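Local coordinates for uncharacterized protein (Actinomyces odontolyticus, PDB 4MJG) that is of unknown function, belongs to the DUF4853 family and is probably made as a lipoprotein, with a large antiparallel beta sheet flanked by short helices, at residues E14-S17 with I18-I22; L80-L83 with V84-K88; P152-E155 with E156-G160. All blocks are in the same frame, centred on the assembly; numbering follows the deposited sequence.

Contact 1 (E14-S17 with I18-I22). With SO4 (sulfate ion), chain C.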
loop_
_atom_site.group_PDB
_atom_site.type_symbol
_atom_site.label_atom_id
_atom_site.label_comp_id
_atom_site.label_asym_id
_atom_site.label_seq_id
_atom_site.Cartn_x
_atom_site.Cartn_y
_atom_site.Cartn_z
ATOM N N GLU A 14 -14.420 -17.152 2.585
ATOM C CA GLU A 14 -14.930 -16.744 1.277
ATOM C C GLU A 14 -14.015 -15.760 0.548
ATOM O O GLU A 14 -14.307 -15.364 -0.578
ATOM C CB GLU A 14 -16.327 -16.138 1.435
ATOM C CG GLU A 14 -17.347 -17.098 2.036
ATOM C CD GLU A 14 -18.648 -16.418 2.421
ATOM O OE1 GLU A 14 -18.872 -15.260 2.009
ATOM O OE2 GLU A 14 -19.453 -17.045 3.142
ATOM N N ARG A 15 -12.918 -15.359 1.186
ATOM C CA ARG A 15 -11.948 -14.465 0.555
ATOM C C ARG A 15 -11.097 -15.228 -0.458
ATOM O O ARG A 15 -10.900 -16.429 -0.323
ATOM C CB ARG A 15 -11.039 -13.832 1.614
ATOM C CG ARG A 15 -11.752 -12.869 2.548
ATOM C CD ARG A 15 -10.854 -12.440 3.697
ATOM N NE ARG A 15 -11.620 -11.890 4.816
ATOM C CZ ARG A 15 -11.120 -11.621 6.023
ATOM N NH1 ARG A 15 -9.839 -11.839 6.294
ATOM N NH2 ARG A 15 -11.910 -11.135 6.973
ATOM N N VAL A 16 -10.589 -14.526 -1.466
ATOM C CA VAL A 16 -9.671 -15.137 -2.432
ATOM C C VAL A 16 -8.383 -15.552 -1.731
ATOM O O VAL A 16 -8.063 -15.046 -0.655
ATOM C CB VAL A 16 -9.319 -14.199 -3.615
ATOM C CG1 VAL A 16 -10.567 -13.831 -4.405
ATOM C CG2 VAL A 16 -8.584 -12.945 -3.150
ATOM N N SER A 17 -7.642 -16.465 -2.348
ATOM C CA SER A 17 -6.406 -16.965 -1.758
ATOM C C SER A 17 -5.320 -15.898 -1.806
ATOM O O SER A 17 -5.347 -15.002 -2.650
ATOM C CB SER A 17 -5.919 -18.222 -2.481
ATOM O OG SER A 17 -5.326 -17.890 -3.723
ATOM N N ILE A 18 -4.365 -16.011 -0.889
ATOM C CA ILE A 18 -3.203 -15.124 -0.850
ATOM C C ILE A 18 -2.545 -14.969 -2.224
ATOM O O ILE A 18 -2.177 -13.862 -2.616
ATOM C CB ILE A 18 -2.163 -15.608 0.198
ATOM C CG1 ILE A 18 -0.965 -14.654 0.279
ATOM C CG2 ILE A 18 -1.691 -17.030 -0.093
ATOM C CD1 ILE A 18 -1.311 -13.263 0.766
ATOM N N GLU A 19 -2.424 -16.074 -2.954
ATOM C CA GLU A 19 -1.780 -16.068 -4.266
ATOM C C GLU A 19 -2.609 -15.316 -5.304
ATOM O O GLU A 19 -2.055 -14.607 -6.147
ATOM C CB GLU A 19 -1.529 -17.503 -4.733
ATOM C CG GLU A 19 -0.534 -18.267 -3.866
ATOM C CD GLU A 19 -1.011 -19.668 -3.523
ATOM O OE1 GLU A 19 -2.047 -19.794 -2.824
ATOM O OE2 GLU A 19 -0.345 -20.639 -3.949
ATOM N N GLU A 20 -3.930 -15.478 -5.239
ATOM C CA GLU A 20 -4.846 -14.760 -6.125
ATOM C C GLU A 20 -4.801 -13.269 -5.832
ATOM O O GLU A 20 -4.884 -12.443 -6.748
ATOM C CB GLU A 20 -6.277 -15.285 -5.941
ATOM C CG GLU A 20 -7.351 -14.602 -6.789
ATOM C CD GLU A 20 -7.332 -15.014 -8.251
ATOM O OE1 GLU A 20 -6.431 -15.770 -8.667
ATOM O OE2 GLU A 20 -8.235 -14.570 -8.994
ATOM N N TYR A 21 -4.670 -12.933 -4.552
ATOM C CA TYR A 21 -4.635 -11.542 -4.117
ATOM C C TYR A 21 -3.354 -10.860 -4.581
ATOM O O TYR A 21 -3.384 -9.743 -5.111
ATOM C CB TYR A 21 -4.734 -11.472 -2.601
ATOM C CG TYR A 21 -5.077 -10.107 -2.056
ATOM C CD1 TYR A 21 -4.083 -9.188 -1.737
ATOM C CD2 TYR A 21 -6.397 -9.750 -1.823
ATOM C CE1 TYR A 21 -4.400 -7.941 -1.214
ATOM C CE2 TYR A 21 -6.726 -8.509 -1.299
ATOM C CZ TYR A 21 -5.729 -7.607 -0.998
ATOM O OH TYR A 21 -6.069 -6.383 -0.471
ATOM N N ILE A 22 -2.233 -11.543 -4.381
ATOM C CA ILE A 22 -0.939 -11.055 -4.851
ATOM C C ILE A 22 -0.965 -10.834 -6.365
ATOM O O ILE A 22 -0.501 -9.803 -6.868
ATOM C CB ILE A 22 0.187 -12.040 -4.472
ATOM C CG1 ILE A 22 0.464 -11.947 -2.966
ATOM C CG2 ILE A 22 1.456 -11.739 -5.253
ATOM C CD1 ILE A 22 1.341 -13.050 -2.419
HETATM S S SO4 C . -7.663 -9.401 9.536
HETATM O O1 SO4 C . -8.164 -10.000 8.276
HETATM O O2 SO4 C . -7.100 -8.052 9.292
HETATM O O3 SO4 C . -8.792 -9.274 10.485
HETATM O O4 SO4 C . -6.628 -10.286 10.114
#
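The carbonyl oxygen Ser17 O accepts from Tyr21 N at 2.9 Å, nearly in line with the carbonyl bond, closing the first turn of helix 18-24. The hydroxyl of the same serine works one residue earlier, Ser17 OG accepting from Glu20 N at 3.2 Å with an N-H...O angle of 160°. What brings it there is the first torsion, which sets OG between the backbone N and the carbonyl carbon (chi1 76°) and so folds it back over the start of the helix. Val16, the residue before the cap, lies across two helical side chains at about a right angle. Its CB meets Glu20 CG at 3.8 Å, while its CG2 comes to the edge of the Tyr21 ring, near the ring plane, 4.1 Å from CD2. Beyond CG the Glu20 chain bends away, and its carboxylate makes a salt bridge to Arg24. Further back, Arg15 NH1 donates to sulfate O1 at 3.2 Å; the same nitrogen also bonds Cys136 O, of the cysteine disulfide-bonded to Cys55. Arg64 NH2 and Cys136 N also bond this anion, which probably came from the crystallisation liquor. Ser17 is thus a classic serine N-cap, with its OG bonded to the backbone N three residues on.

Contact 2 (L80-L83 with V84-K88)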
loop_
_atom_site.group_PDB
_atom_site.type_symbol
_atom_site.label_atom_id
_atom_site.label_comp_id
_atom_site.label_asym_id
_atom_site.label_seq_id
_atom_site.Cartn_x
_atom_site.Cartn_y
_atom_site.Cartn_z
ATOM N N LEU A 80 -4.685 16.539 1.181
ATOM C CA LEU A 80 -4.552 15.089 1.026
ATOM C C LEU A 80 -5.890 14.393 1.231
ATOM O O LEU A 80 -6.253 13.501 0.459
ATOM C CB LEU A 80 -3.535 14.532 2.028
ATOM C CG LEU A 80 -3.266 13.022 1.987
ATOM C CD1 LEU A 80 -2.596 12.621 0.682
ATOM C CD2 LEU A 80 -2.407 12.602 3.165
ATOM N N GLU A 81 -6.609 14.797 2.278
ATOM C CA GLU A 81 -7.939 14.253 2.567
ATOM C C GLU A 81 -8.894 14.529 1.413
ATOM O O GLU A 81 -9.668 13.657 1.016
ATOM C CB GLU A 81 -8.493 14.842 3.867
ATOM C CG GLU A 81 -9.831 14.258 4.301
ATOM C CD GLU A 81 -10.266 14.730 5.680
ATOM O OE1 GLU A 81 -9.471 15.392 6.385
ATOM O OE2 GLU A 81 -11.415 14.432 6.066
ATOM N N LYS A 82 -8.826 15.743 0.878
ATOM C CA LYS A 82 -9.564 16.103 -0.328
ATOM C C LYS A 82 -9.235 15.127 -1.463
ATOM O O LYS A 82 -10.136 14.558 -2.085
ATOM C CB LYS A 82 -9.218 17.540 -0.742
ATOM C CG LYS A 82 -9.902 18.044 -2.005
ATOM C CD LYS A 82 -9.284 19.354 -2.475
ATOM C CE LYS A 82 -9.928 19.853 -3.758
ATOM N NZ LYS A 82 -11.349 20.242 -3.554
ATOM N N LEU A 83 -7.940 14.937 -1.714
ATOM C CA LEU A 83 -7.475 14.076 -2.797
ATOM C C LEU A 83 -7.927 12.638 -2.604
ATOM O O LEU A 83 -8.522 12.048 -3.502
ATOM C CB LEU A 83 -5.945 14.122 -2.907
ATOM C CG LEU A 83 -5.292 13.217 -3.959
ATOM C CD1 LEU A 83 -5.790 13.560 -5.356
ATOM C CD2 LEU A 83 -3.779 13.328 -3.891
ATOM N N VAL A 84 -7.641 12.077 -1.434
ATOM C CA VAL A 84 -7.952 10.674 -1.162
ATOM C C VAL A 84 -9.451 10.412 -1.290
ATOM O O VAL A 84 -9.857 9.391 -1.849
ATOM C CB VAL A 84 -7.457 10.238 0.235
ATOM C CG1 VAL A 84 -7.985 8.857 0.601
ATOM C CG2 VAL A 84 -5.938 10.234 0.275
ATOM N N THR A 85 -10.260 11.340 -0.786
ATOM C CA THR A 85 -11.715 11.194 -0.815
ATOM C C THR A 85 -12.261 11.325 -2.240
ATOM O O THR A 85 -13.044 10.490 -2.693
ATOM C CB THR A 85 -12.395 12.229 0.107
ATOM O OG1 THR A 85 -11.870 12.110 1.436
ATOM C CG2 THR A 85 -13.910 12.022 0.140
ATOM N N GLU A 86 -11.834 12.371 -2.940
ATOM C CA GLU A 86 -12.300 12.645 -4.295
ATOM C C GLU A 86 -11.814 11.620 -5.320
ATOM O O GLU A 86 -12.439 11.433 -6.364
ATOM C CB GLU A 86 -11.815 14.036 -4.709
ATOM C CG GLU A 86 -12.387 14.579 -6.011
ATOM C CD GLU A 86 -12.027 16.034 -6.248
ATOM O OE1 GLU A 86 -11.022 16.510 -5.679
ATOM O OE2 GLU A 86 -12.755 16.705 -7.011
ATOM N N ASN A 87 -10.694 10.970 -5.021
ATOM C CA ASN A 87 -10.108 9.974 -5.912
ATOM C C ASN A 87 -10.322 8.550 -5.380
ATOM O O ASN A 87 -9.557 7.632 -5.687
ATOM C CB ASN A 87 -8.614 10.276 -6.087
ATOM C CG ASN A 87 -8.115 9.989 -7.492
ATOM O OD1 ASN A 87 -8.441 8.961 -8.084
ATOM N ND2 ASN A 87 -7.311 10.897 -8.030
ATOM N N LYS A 88 -11.378 8.371 -4.592
ATOM C CA LYS A 88 -11.650 7.099 -3.921
ATOM C C LYS A 88 -12.011 6.000 -4.925
ATOM O O LYS A 88 -12.881 6.208 -5.764
ATOM C CB LYS A 88 -12.794 7.294 -2.921
ATOM C CG LYS A 88 -13.220 6.045 -2.166
ATOM C CD LYS A 88 -14.207 6.382 -1.054
ATOM C CE LYS A 88 -15.615 6.638 -1.573
ATOM N NZ LYS A 88 -16.286 5.389 -2.030
#
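Leu80 lies alongside Val84, one turn further on, the two side chains pointing the same way with Leu80 CD1 4.1 Å from Val84 CG2. That valine methyl also rests 3.3 Å from Leu80 O, the carbonyl that accepts from Val84 N at 2.7 Å. Both residues are buried and face the sheet: Ile109 touches each of them, Phe123 adds to the cover of Leu80, and Leu111 and Phe121 to that of Val84. On the next strip round, Glu81 O is gripped twice by one residue. Thr85 N donates to Glu81 O at 3.0 Å and Thr85 OG1 to the same Glu81 O at 2.7 Å, the two arriving from opposite faces of the carbonyl plane, each tilted about 30° from it. The threonine hydroxyl can do this because it stands anti to its own carbonyl carbon, beside the backbone N (chi1 -56°), and therefore hangs back toward the preceding turn. This return of a hydroxyl to the carbonyl one turn earlier is common in alpha-helices. Helix 77-86 is amphipathic, laying Leu80 and Val84 on the beta sheet and leaving Lys82, Thr85 and Glu86 exposed. Lys82 and Glu86 run side by side, both starting with CG anti to the backbone N. Their charged ends stop short of a salt bridge, Lys82 NZ standing 4.3 Å from Glu86 OE1, although the attraction is likely to be felt at that range. Leu83 heads toward helix 34-40, touching Val36 and Glu39. Leu83 CD1 also comes 4.1 Å from Asn87 ND2. Asn87, the first residue to leave helical backbone angles, still donates its N to Leu83 O, at an N-H...O angle of 138°.

Contact 3 (P152-E155 with E156-G160)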
loop_
_atom_site.group_PDB
_atom_site.type_symbol
_atom_site.label_atom_id
_atom_site.label_comp_id
_atom_site.label_asym_id
_atom_site.label_seq_id
_atom_site.Cartn_x
_atom_site.Cartn_y
_atom_site.Cartn_z
ATOM N N PRO A 152 5.174 -9.533 -6.780
ATOM C CA PRO A 152 5.331 -8.897 -8.077
ATOM C C PRO A 152 6.492 -7.927 -8.089
ATOM O O PRO A 152 6.753 -7.262 -7.085
ATOM C CB PRO A 152 4.010 -8.150 -8.262
ATOM C CG PRO A 152 3.570 -7.830 -6.882
ATOM C CD PRO A 152 4.080 -8.931 -5.994
ATOM N N SER A 153 7.185 -7.859 -9.223
ATOM C CA SER A 153 8.186 -6.828 -9.455
ATOM C C SER A 153 7.500 -5.473 -9.406
ATOM O O SER A 153 6.288 -5.369 -9.602
ATOM C CB SER A 153 8.842 -7.015 -10.821
ATOM O OG SER A 153 7.869 -6.966 -11.852
ATOM N N VAL A 154 8.276 -4.429 -9.165
ATOM C CA VAL A 154 7.732 -3.081 -9.153
ATOM C C VAL A 154 7.179 -2.689 -10.533
ATOM O O VAL A 154 6.331 -1.804 -10.636
ATOM C CB VAL A 154 8.781 -2.062 -8.669
ATOM C CG1 VAL A 154 9.835 -1.823 -9.739
ATOM C CG2 VAL A 154 8.108 -0.761 -8.260
ATOM N N GLU A 155 7.658 -3.353 -11.584
ATOM C CA GLU A 155 7.097 -3.194 -12.926
ATOM C C GLU A 155 5.624 -3.590 -12.910
ATOM O O GLU A 155 4.763 -2.844 -13.386
ATOM C CB GLU A 155 7.833 -4.074 -13.954
ATOM C CG GLU A 155 9.356 -3.994 -13.945
ATOM C CD GLU A 155 9.888 -2.588 -14.155
ATOM O OE1 GLU A 155 9.293 -1.819 -14.944
ATOM O OE2 GLU A 155 10.921 -2.258 -13.539
ATOM N N GLU A 156 5.353 -4.771 -12.355
ATOM C CA GLU A 156 4.011 -5.356 -12.340
ATOM C C GLU A 156 3.079 -4.669 -11.350
ATOM O O GLU A 156 1.881 -4.548 -11.611
ATOM C CB GLU A 156 4.092 -6.848 -12.002
ATOM C CG GLU A 156 4.817 -7.678 -13.053
ATOM C CD GLU A 156 5.344 -8.996 -12.518
ATOM O OE1 GLU A 156 4.926 -9.421 -11.419
ATOM O OE2 GLU A 156 6.185 -9.611 -13.205
ATOM N N ALA A 157 3.624 -4.233 -10.219
ATOM C CA ALA A 157 2.832 -3.564 -9.186
ATOM C C ALA A 157 2.333 -2.184 -9.622
ATOM O O ALA A 157 1.273 -1.741 -9.191
ATOM C CB ALA A 157 3.636 -3.450 -7.901
ATOM N N PHE A 158 3.094 -1.519 -10.489
ATOM C CA PHE A 158 2.768 -0.170 -10.955
ATOM C C PHE A 158 2.806 -0.123 -12.486
ATOM O O PHE A 158 3.720 0.467 -13.065
ATOM C CB PHE A 158 3.767 0.840 -10.368
ATOM C CG PHE A 158 3.771 0.895 -8.864
ATOM C CD1 PHE A 158 4.540 0.006 -8.125
ATOM C CD2 PHE A 158 3.012 1.837 -8.189
ATOM C CE1 PHE A 158 4.549 0.052 -6.738
ATOM C CE2 PHE A 158 3.020 1.888 -6.799
ATOM C CZ PHE A 158 3.788 0.994 -6.073
ATOM N N PRO A 159 1.804 -0.741 -13.146
ATOM C CA PRO A 159 1.799 -0.979 -14.598
ATOM C C PRO A 159 2.159 0.229 -15.468
ATOM O O PRO A 159 2.970 0.105 -16.386
ATOM C CB PRO A 159 0.356 -1.408 -14.876
ATOM C CG PRO A 159 -0.112 -2.007 -13.603
ATOM C CD PRO A 159 0.572 -1.244 -12.507
ATOM N N GLY A 160 1.570 1.386 -15.183
ATOM C CA GLY A 160 1.786 2.584 -16.001
ATOM C C GLY A 160 3.103 3.306 -15.765
ATOM O O GLY A 160 3.386 4.317 -16.415
#
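Val154 CG2 packs against CD1 of Phe158 at 3.7 Å, the two side chains crossing obliquely. This methyl is anti to the valine backbone N, while CG1 takes the hindered place between N and the carbonyl carbon (chi1 74°). Phe158 stands with CG anti to its own carbonyl carbon (chi1 -61°), and that turns the ring back beside the preceding turn, so that Val154 O lies at its edge and in its plane, 3.6 Å from Phe158 CD1. Val154 O also accepts from Phe158 N at 3.3 Å, the donor sitting well above the carbonyl plane. With an alanine in place of Phe158 the backbone bond could remain, but Val154 CG2 would probably lose its aromatic neighbour and a gap would open toward Thr70 and Leu179. At the other end Ser153 is the N-cap. Ser153 OG takes a weak bond from Glu156 N at 3.4 Å, while Ser153 O accepts from Ala157 N at 3.0 Å. Glu156 folds back past the cap with its chain extended beyond CG: Glu156 CD comes 3.3 Å from Ser153 OG, and Glu156 OE1 lies 3.5 Å from Pro152 CB. Pro152 faces this carboxylate and also looks toward the methyl of Ala157. The single-turn helix 154-157 fits between other elements: Pro152, Ala157 and Phe158 rest on helix 26-31, Val154 and Ala157 meet Tyr68 of strand 62-73, and Val154 also packs on Val163 and Leu179 of strands 161-166 and 176-181.

How the contacts relate
All three contacts are local turns of short helices set against the antiparallel sheet. Contacts 1 and 3 are helix starts with a serine N-cap, weak in contact 3, and they are neighbours: Ile22 CG2 packs on Pro152 CD at 3.9 Å, and both reach strand 62-73. Contact 2 stands apart, its centre about 27 Å from the centre of contact 1 and about 23 Å from that of contact 3, over strands 107-113 and 118-123. It sets exposed Lys82, Thr85, Glu86 and Asn87 against buried Leu80 and Val84, with the bonds of a running helix. Contact 1 has no fully exposed touching residue and alone includes a bound anion; contact 3 joins its cap to apolar packing.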